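Local coordinates for multifunctional non-homologous end joining DNA repair protein LigD (Mycobacterium tuberculosis, PDB 2IRU) that probably repairs DNA double-strand breaks together with Ku by non-homologous end joining, its polymerase domain adding nucleotides to fill gaps before the ends are sealed, at residues R136-L141 with S232-S237; H181-L186 with K238-P243. One frame throughout, in Å; residues are numbered along the deposited sequence.

Contact 1: R136-L141 with S232-S237; sequences RLVFDL and SQNSGS
The side-chain amide of Asn-234 lies against the backbone of Val-138, and both its oxygen and its nitrogen bond to that backbone. N of Val-138 donates to OD1 of Asn-234, 2.9 Å away, in the carbonyl plane and on a lone pair, with a nearly straight N-H...O angle of 167°. At the other end ND2 of Asn-234 gives a more bent bond (135°) to Val-138 O, which is tilted from the amide plane; ND2 also bonds to Trp-231 O. The second flat pair is Gln-233 with Asp-140: NE2 of Gln-233 reaches OD2 of Asp-140 at 2.9 Å, the oxygen lying almost in the amide plane and receiving through its anti lone pair, while carboxylate and amide planes are 85° apart. Segment 136-141 lies on strand 129-143 of the mixed sheet of the primase-polymerase domain, which is of the archaeo-eukaryotic primase clan, and the 3-10 turn 232-234 follows strand 227-230, which is antiparallel to strand 129-143. By similarity Asp-140 binds both manganese ions and Gln-233 the substrate. Gln-233 OE1 is taken by Thr-240 OG1, and NE2 also makes a weak bond to Asp-230, another manganese ligand by similarity; these contacts fix which way round the amide lies. CG of Asp-140 is anti to its backbone N, which turns this branch toward the 232-237 turn. Two waters add bridges: one donates to Arg-136 O and to Asn-234 OD1, the other donates to Val-138 O and accepts from Gln-233 N. Between these polar links CG1 of Val-138 packs on CB of Gln-233 at 4.0 Å.

Contact 2: H181-L186 with K238-P243; sequences HLYTPL and KTTIAP
His-181 starts the contact by presenting one ring face to the methyl of Thr-240. CG2 of Thr-240 stands 4.0 Å from the centroid of the His-181 ring and 27° off its normal, a CH-pi contact displaced toward the rim, where CE1 of His-181 is the nearest ring atom to that methyl at 3.6 Å. The two side chains point at each other tip to tip, and the threonine torsion sets the geometry: CG2 is anti to the backbone N, while OG1 is turned to Gln-233 OE1. Ile-241 approaches the same ring with CG2, 3.8 Å from NE2 of His-181, its side chain crossing that of the histidine at about a right angle. The strand parts of the two segments belong to different sheets. Strand 180-186 lies in the mixed sheet of the primase-polymerase domain, whereas 240-241 is an outermost strand of the four-stranded antiparallel sheet, so the meeting of side chains here joins the two sheets without a backbone bond between these segments; the nearest CA atoms, of His-181 and Thr-240, are 9.2 Å apart. By similarity His-181 binds the substrate, and its side chain also touches that of Asp-140. Two residues along, Tyr-183 sends its hydroxyl to the second strand: OH is 3.5 Å from Thr-240 CG2. One water lies 2.9 Å from the Tyr-183 OH and donates to Thr-240 O; another, at the ring edge and in its plane, joins the hydroxyl to Ile-241 O, to which it donates. Pro-243 and Tyr-183 also meet tip to tip, CG of Pro-243 lying against the CE2-CZ side of the phenol, 4.0 Å from CE2 of Tyr-183.

How the contacts relate
From the N terminus the chain first lays down 136-141, then 181-186, and afterwards runs straight from 232-237 into 238-243. Contact 1 closes a loop of 90 intervening residues and contact 2 one of 51; as the segments alternate, the two closures cross. Strands 129-143 and 180-186 are antiparallel neighbours, joined by a backbone bond of 2.8 Å from Leu-137 N to Thr-184 O. A side-chain hydrogen bond of 2.7 Å between Thr-240 OG1 and Gln-233 OE1 also joins the contacts. Contact 1 thus holds the turn after strand 227-230 to the mixed sheet, and contact 2 ties strand 180-186 of that sheet to strand 240-241 of the four-stranded sheet.

Contact 1: R136-L141 with S232-S237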
ATOM      1  N   ARG A 136      -6.460  -9.384  -5.154  1.00 10.71           N
ATOM      2  CA  ARG A 136      -6.034  -8.409  -6.188  1.00 10.62           C
ATOM      3  C   ARG A 136      -4.581  -8.663  -6.496  1.00 10.80           C
ATOM      4  O   ARG A 136      -3.880  -9.296  -5.686  1.00 12.12           O
ATOM      5  CB  ARG A 136      -6.216  -6.979  -5.632  1.00 10.24           C
ATOM      6  CG  ARG A 136      -5.327  -6.636  -4.440  1.00  9.45           C
ATOM      7  CD  ARG A 136      -5.841  -5.409  -3.684  1.00 11.47           C
ATOM      8  NE  ARG A 136      -4.873  -5.020  -2.658  1.00  9.23           N
ATOM      9  CZ  ARG A 136      -5.135  -4.315  -1.554  1.00 11.66           C
ATOM     10  NH1 ARG A 136      -6.375  -3.905  -1.275  1.00 10.72           N
ATOM     11  NH2 ARG A 136      -4.136  -4.038  -0.713  1.00  9.46           N
ATOM     12  N   LEU A 137      -4.122  -8.207  -7.673  1.00  9.99           N
ATOM     13  CA  LEU A 137      -2.689  -8.165  -7.977  1.00 10.64           C
ATOM     14  C   LEU A 137      -2.108  -6.771  -7.713  1.00 10.42           C
ATOM     15  O   LEU A 137      -2.792  -5.751  -7.844  1.00 10.65           O
ATOM     16  CB  LEU A 137      -2.416  -8.514  -9.460  1.00 10.32           C
ATOM     17  CG  LEU A 137      -2.962  -9.797 -10.088  1.00 11.22           C
ATOM     18  CD1 LEU A 137      -2.562  -9.865 -11.580  1.00 12.90           C
ATOM     19  CD2 LEU A 137      -2.462 -11.005  -9.339  1.00 11.88           C
ATOM     20  N   VAL A 138      -0.831  -6.726  -7.365  1.00 10.19           N
ATOM     21  CA  VAL A 138      -0.133  -5.453  -7.338  1.00 10.87           C
ATOM     22  C   VAL A 138       1.121  -5.556  -8.183  1.00 10.56           C
ATOM     23  O   VAL A 138       1.816  -6.599  -8.186  1.00 11.04           O
ATOM     24  CB  VAL A 138       0.228  -4.982  -5.908  1.00 10.51           C
ATOM     25  CG1 VAL A 138       1.294  -5.872  -5.314  1.00 10.26           C
ATOM     26  CG2 VAL A 138       0.690  -3.522  -5.908  1.00 12.56           C
ATOM     27  N   PHE A 139       1.375  -4.501  -8.943  1.00 10.50           N
ATOM     28  CA  PHE A 139       2.644  -4.335  -9.646  1.00  9.80           C
ATOM     29  C   PHE A 139       3.333  -3.073  -9.132  1.00 10.72           C
ATOM     30  O   PHE A 139       2.682  -2.030  -8.987  1.00 11.14           O
ATOM     31  CB  PHE A 139       2.432  -4.215 -11.151  1.00 10.88           C
ATOM     32  CG  PHE A 139       1.817  -5.429 -11.751  1.00 10.36           C
ATOM     33  CD1 PHE A 139       2.613  -6.414 -12.338  1.00 11.02           C
ATOM     34  CD2 PHE A 139       0.422  -5.587 -11.753  1.00 11.33           C
ATOM     35  CE1 PHE A 139       2.000  -7.561 -12.888  1.00 11.07           C
ATOM     36  CE2 PHE A 139      -0.182  -6.696 -12.299  1.00 11.46           C
ATOM     37  CZ  PHE A 139       0.607  -7.693 -12.873  1.00 11.64           C
ATOM     38  N   ASP A 140       4.622  -3.178  -8.834  1.00 10.56           N
ATOM     39  CA  ASP A 140       5.404  -2.018  -8.414  1.00 10.89           C
ATOM     40  C   ASP A 140       6.256  -1.664  -9.629  1.00 11.14           C
ATOM     41  O   ASP A 140       7.125  -2.448 -10.018  1.00 10.93           O
ATOM     42  CB  ASP A 140       6.327  -2.409  -7.253  1.00 11.87           C
ATOM     43  CG  ASP A 140       7.227  -1.275  -6.776  1.00 14.78           C
ATOM     44  OD1 ASP A 140       7.222  -0.124  -7.312  1.00 15.37           O
ATOM     45  OD2 ASP A 140       7.983  -1.576  -5.818  1.00 16.33           O
ATOM     46  N   LEU A 141       5.978  -0.503 -10.226  1.00 10.80           N
ATOM     47  CA  LEU A 141       6.720  -0.029 -11.372  1.00 11.53           C
ATOM     48  C   LEU A 141       7.790   0.921 -10.886  1.00 12.33           C
ATOM     49  O   LEU A 141       7.485   2.033 -10.427  1.00 12.33           O
ATOM     50  CB  LEU A 141       5.775   0.670 -12.364  1.00 11.89           C
ATOM     51  CG  LEU A 141       5.089  -0.282 -13.354  1.00 13.68           C
ATOM     52  CD1 LEU A 141       4.268  -1.405 -12.715  1.00 14.44           C
ATOM     53  CD2 LEU A 141       4.217   0.556 -14.299  1.00 13.41           C
ATOM     54  N   SER A 232       6.911  -9.277  -7.816  1.00 10.88           N
ATOM     55  CA  SER A 232       7.300 -10.126  -6.665  1.00 11.53           C
ATOM     56  C   SER A 232       6.493  -9.851  -5.388  1.00 10.49           C
ATOM     57  O   SER A 232       6.472 -10.676  -4.440  1.00 11.60           O
ATOM     58  CB  SER A 232       8.800  -9.989  -6.349  1.00 11.70           C
ATOM     59  OG  SER A 232       9.093  -8.716  -5.820  1.00 14.30           O
ATOM     60  N   GLN A 233       5.881  -8.670  -5.318  1.00 10.24           N
ATOM     61  CA  GLN A 233       5.066  -8.307  -4.133  1.00 11.39           C
ATOM     62  C   GLN A 233       3.723  -9.052  -3.999  1.00 10.89           C
ATOM     63  O   GLN A 233       2.996  -8.912  -2.995  1.00 12.56           O
ATOM     64  CB  GLN A 233       4.918  -6.793  -4.010  1.00 11.93           C
ATOM     65  CG  GLN A 233       6.281  -6.172  -3.850  1.00 13.29           C
ATOM     66  CD  GLN A 233       6.273  -4.697  -3.952  1.00 18.20           C
ATOM     67  OE1 GLN A 233       5.446  -4.019  -3.335  1.00 24.75           O
ATOM     68  NE2 GLN A 233       7.215  -4.165  -4.735  1.00 21.07           N
ATOM     69  N   ASN A 234       3.415  -9.876  -4.991  1.00 10.83           N
ATOM     70  CA  ASN A 234       2.264 -10.771  -4.905  1.00 11.26           C
ATOM     71  C   ASN A 234       2.561 -12.001  -4.052  1.00 11.63           C
ATOM     72  O   ASN A 234       1.644 -12.760  -3.733  1.00 12.31           O
ATOM     73  CB  ASN A 234       1.750 -11.126  -6.305  1.00 10.70           C
ATOM     74  CG  ASN A 234       1.234  -9.888  -7.044  1.00 11.71           C
ATOM     75  OD1 ASN A 234       0.190  -9.361  -6.703  1.00 13.92           O
ATOM     76  ND2 ASN A 234       1.999  -9.402  -8.038  1.00 12.42           N
ATOM     77  N   SER A 235       3.830 -12.214  -3.697  1.00 11.28           N
ATOM     78  CA  SER A 235       4.134 -13.306  -2.754  1.00 13.18           C
ATOM     79  C   SER A 235       3.381 -13.093  -1.434  1.00 12.76           C
ATOM     80  O   SER A 235       3.288 -11.964  -0.919  1.00 12.87           O
ATOM     81  CB  SER A 235       5.638 -13.422  -2.499  1.00 14.32           C
ATOM     82  OG  SER A 235       6.303 -13.946  -3.649  1.00 19.73           O
ATOM     83  N   GLY A 236       2.841 -14.187  -0.889  1.00 12.24           N
ATOM     84  CA  GLY A 236       2.073 -14.084   0.346  1.00 12.09           C
ATOM     85  C   GLY A 236       2.855 -13.548   1.529  1.00 11.63           C
ATOM     86  O   GLY A 236       2.253 -13.028   2.496  1.00 12.32           O
ATOM     87  N   SER A 237       4.183 -13.697   1.480  1.00 10.89           N
ATOM     88  CA  SER A 237       5.041 -13.241   2.580  1.00 11.79           C
ATOM     89  C   SER A 237       5.509 -11.798   2.412  1.00 11.96           C
ATOM     90  O   SER A 237       6.217 -11.285   3.277  1.00 13.79           O
ATOM     91  CB  SER A 237       6.270 -14.124   2.726  1.00 12.89           C
ATOM     92  OG  SER A 237       7.064 -14.001   1.571  1.00 15.47           O
TER
HETATM   93  O   HOH W   1      -1.660 -10.874  -5.367  1.00 16.89           O
HETATM   94  O   HOH W   2       4.467  -6.976  -7.292  1.00 14.98           O

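Contact 2: H181-L186 with K238-P243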
ATOM      1  N   HIS A 181       2.529   2.177  -8.167  1.00 12.55           N
ATOM      2  CA  HIS A 181       1.913   0.867  -7.980  1.00 12.49           C
ATOM      3  C   HIS A 181       0.647   0.771  -8.815  1.00 11.48           C
ATOM      4  O   HIS A 181      -0.054   1.773  -8.977  1.00 11.67           O
ATOM      5  CB  HIS A 181       1.544   0.588  -6.515  1.00 12.85           C
ATOM      6  CG  HIS A 181       2.729   0.398  -5.628  1.00 15.00           C
ATOM      7  ND1 HIS A 181       3.395  -0.810  -5.537  1.00 19.85           N
ATOM      8  CD2 HIS A 181       3.329   1.227  -4.746  1.00 16.01           C
ATOM      9  CE1 HIS A 181       4.386  -0.692  -4.666  1.00 17.21           C
ATOM     10  NE2 HIS A 181       4.381   0.545  -4.194  1.00 21.86           N
ATOM     11  N   LEU A 182       0.375  -0.424  -9.349  1.00 10.83           N
ATOM     12  CA  LEU A 182      -0.842  -0.682 -10.118  1.00  9.92           C
ATOM     13  C   LEU A 182      -1.546  -1.840  -9.410  1.00 10.67           C
ATOM     14  O   LEU A 182      -0.897  -2.843  -9.127  1.00 11.87           O
ATOM     15  CB  LEU A 182      -0.560  -1.127 -11.573  1.00 10.82           C
ATOM     16  CG  LEU A 182       0.238  -0.148 -12.447  1.00 11.08           C
ATOM     17  CD1 LEU A 182       0.337  -0.682 -13.888  1.00 11.57           C
ATOM     18  CD2 LEU A 182      -0.443   1.216 -12.463  1.00 13.56           C
ATOM     19  N   TYR A 183      -2.827  -1.674  -9.093  1.00 10.24           N
ATOM     20  CA  TYR A 183      -3.627  -2.724  -8.475  1.00 10.63           C
ATOM     21  C   TYR A 183      -4.722  -3.193  -9.443  1.00 11.52           C
ATOM     22  O   TYR A 183      -5.303  -2.394 -10.171  1.00 10.95           O
ATOM     23  CB  TYR A 183      -4.321  -2.200  -7.226  1.00 10.78           C
ATOM     24  CG  TYR A 183      -3.391  -1.897  -6.075  1.00 11.59           C
ATOM     25  CD1 TYR A 183      -3.060  -2.900  -5.146  1.00 10.15           C
ATOM     26  CD2 TYR A 183      -2.828  -0.618  -5.901  1.00 10.43           C
ATOM     27  CE1 TYR A 183      -2.207  -2.646  -4.071  1.00 11.78           C
ATOM     28  CE2 TYR A 183      -1.948  -0.343  -4.802  1.00 10.80           C
ATOM     29  CZ  TYR A 183      -1.660  -1.372  -3.887  1.00 10.77           C
ATOM     30  OH  TYR A 183      -0.805  -1.149  -2.824  1.00 11.06           O
ATOM     31  N   THR A 184      -4.996  -4.489  -9.414  1.00 12.10           N
ATOM     32  CA  THR A 184      -6.032  -5.074 -10.250  1.00 12.69           C
ATOM     33  C   THR A 184      -6.852  -6.078  -9.415  1.00 12.87           C
ATOM     34  O   THR A 184      -6.305  -7.070  -8.919  1.00 13.56           O
ATOM     35  CB  THR A 184      -5.433  -5.777 -11.459  1.00 13.20           C
ATOM     36  OG1 THR A 184      -4.625  -4.832 -12.199  1.00 16.18           O
ATOM     37  CG2 THR A 184      -6.581  -6.323 -12.299  1.00 12.24           C
ATOM     38  N   PRO A 185      -8.155  -5.828  -9.250  1.00 13.28           N
ATOM     39  CA  PRO A 185      -8.909  -6.837  -8.485  1.00 13.35           C
ATOM     40  C   PRO A 185      -9.132  -8.103  -9.330  1.00 13.62           C
ATOM     41  O   PRO A 185      -9.353  -8.023 -10.557  1.00 12.52           O
ATOM     42  CB  PRO A 185     -10.227  -6.132  -8.166  1.00 14.16           C
ATOM     43  CG  PRO A 185     -10.398  -5.132  -9.279  1.00 13.30           C
ATOM     44  CD  PRO A 185      -9.007  -4.727  -9.728  1.00 13.75           C
ATOM     45  N   LEU A 186      -9.064  -9.251  -8.661  1.00 13.96           N
ATOM     46  CA  LEU A 186      -9.248 -10.551  -9.312  1.00 14.61           C
ATOM     47  C   LEU A 186     -10.719 -10.930  -9.419  1.00 15.82           C
ATOM     48  O   LEU A 186     -11.474 -10.810  -8.448  1.00 16.00           O
ATOM     49  CB  LEU A 186      -8.445 -11.634  -8.571  1.00 13.88           C
ATOM     50  CG  LEU A 186      -6.900 -11.503  -8.600  1.00 15.02           C
ATOM     51  CD1 LEU A 186      -6.231 -12.541  -7.685  1.00 17.40           C
ATOM     52  CD2 LEU A 186      -6.269 -11.539 -10.004  1.00 15.69           C
ATOM     53  N   LYS A 238       5.133 -11.171   1.310  1.00 11.49           N
ATOM     54  CA  LYS A 238       5.487  -9.757   1.074  1.00 12.53           C
ATOM     55  C   LYS A 238       4.345  -8.789   1.363  1.00 12.90           C
ATOM     56  O   LYS A 238       3.184  -9.143   1.276  1.00 14.24           O
ATOM     57  CB  LYS A 238       5.975  -9.556  -0.343  1.00 12.89           C
ATOM     58  CG  LYS A 238       7.370 -10.133  -0.544  1.00 14.99           C
ATOM     59  CD  LYS A 238       7.771 -10.016  -1.989  1.00 22.41           C
ATOM     60  CE  LYS A 238       9.240 -10.363  -2.221  1.00 23.93           C
ATOM     61  NZ  LYS A 238       9.700 -11.419  -1.284  1.00 24.91           N
ATOM     62  N   THR A 239       4.683  -7.539   1.650  1.00 12.58           N
ATOM     63  CA  THR A 239       3.663  -6.580   2.039  1.00 11.92           C
ATOM     64  C   THR A 239       4.004  -5.290   1.258  1.00 10.95           C
ATOM     65  O   THR A 239       5.159  -5.077   0.881  1.00 12.08           O
ATOM     66  CB  THR A 239       3.658  -6.438   3.574  1.00 12.88           C
ATOM     67  OG1 THR A 239       2.557  -5.608   3.997  1.00 14.39           O
ATOM     68  CG2 THR A 239       4.995  -5.821   4.047  1.00 12.97           C
ATOM     69  N   THR A 240       2.989  -4.485   0.960  1.00 11.14           N
ATOM     70  CA  THR A 240       3.109  -3.309   0.091  1.00 10.13           C
ATOM     71  C   THR A 240       2.387  -2.140   0.763  1.00  9.45           C
ATOM     72  O   THR A 240       1.300  -2.324   1.375  1.00  9.52           O
ATOM     73  CB  THR A 240       2.477  -3.614  -1.308  1.00 11.61           C
ATOM     74  OG1 THR A 240       3.234  -4.685  -1.925  1.00 11.41           O
ATOM     75  CG2 THR A 240       2.439  -2.396  -2.177  1.00 12.12           C
ATOM     76  N   ILE A 241       3.037  -0.979   0.727  1.00  8.70           N
ATOM     77  CA  ILE A 241       2.452   0.261   1.262  1.00  9.05           C
ATOM     78  C   ILE A 241       0.970   0.388   0.888  1.00  9.65           C
ATOM     79  O   ILE A 241       0.592   0.249  -0.308  1.00 10.18           O
ATOM     80  CB  ILE A 241       3.235   1.506   0.782  1.00  8.50           C
ATOM     81  CG1 ILE A 241       2.801   2.766   1.550  1.00  9.90           C
ATOM     82  CG2 ILE A 241       3.114   1.733  -0.772  1.00  9.29           C
ATOM     83  CD1 ILE A 241       3.387   2.817   3.002  1.00 13.98           C
ATOM     84  N   ALA A 242       0.146   0.654   1.884  1.00 10.02           N
ATOM     85  CA  ALA A 242      -1.289   0.706   1.643  1.00 10.41           C
ATOM     86  C   ALA A 242      -1.737   1.983   0.955  1.00 10.78           C
ATOM     87  O   ALA A 242      -1.249   3.058   1.283  1.00  9.83           O
ATOM     88  CB  ALA A 242      -2.024   0.536   2.918  1.00 11.12           C
ATOM     89  N   PRO A 243      -2.713   1.870   0.021  1.00 11.82           N
ATOM     90  CA  PRO A 243      -3.252   3.111  -0.524  1.00 11.20           C
ATOM     91  C   PRO A 243      -3.690   4.059   0.626  1.00 10.35           C
ATOM     92  O   PRO A 243      -4.263   3.593   1.643  1.00  9.97           O
ATOM     93  CB  PRO A 243      -4.473   2.654  -1.321  1.00 10.54           C
ATOM     94  CG  PRO A 243      -4.110   1.237  -1.767  1.00 13.18           C
ATOM     95  CD  PRO A 243      -3.345   0.671  -0.569  1.00 11.88           C
TER
HETATM   96  O   HOH W   3      -1.070  -3.107  -0.682  1.00 11.28           O
HETATM   97  O   HOH W   4       0.020   1.243  -2.668  1.00 16.93           O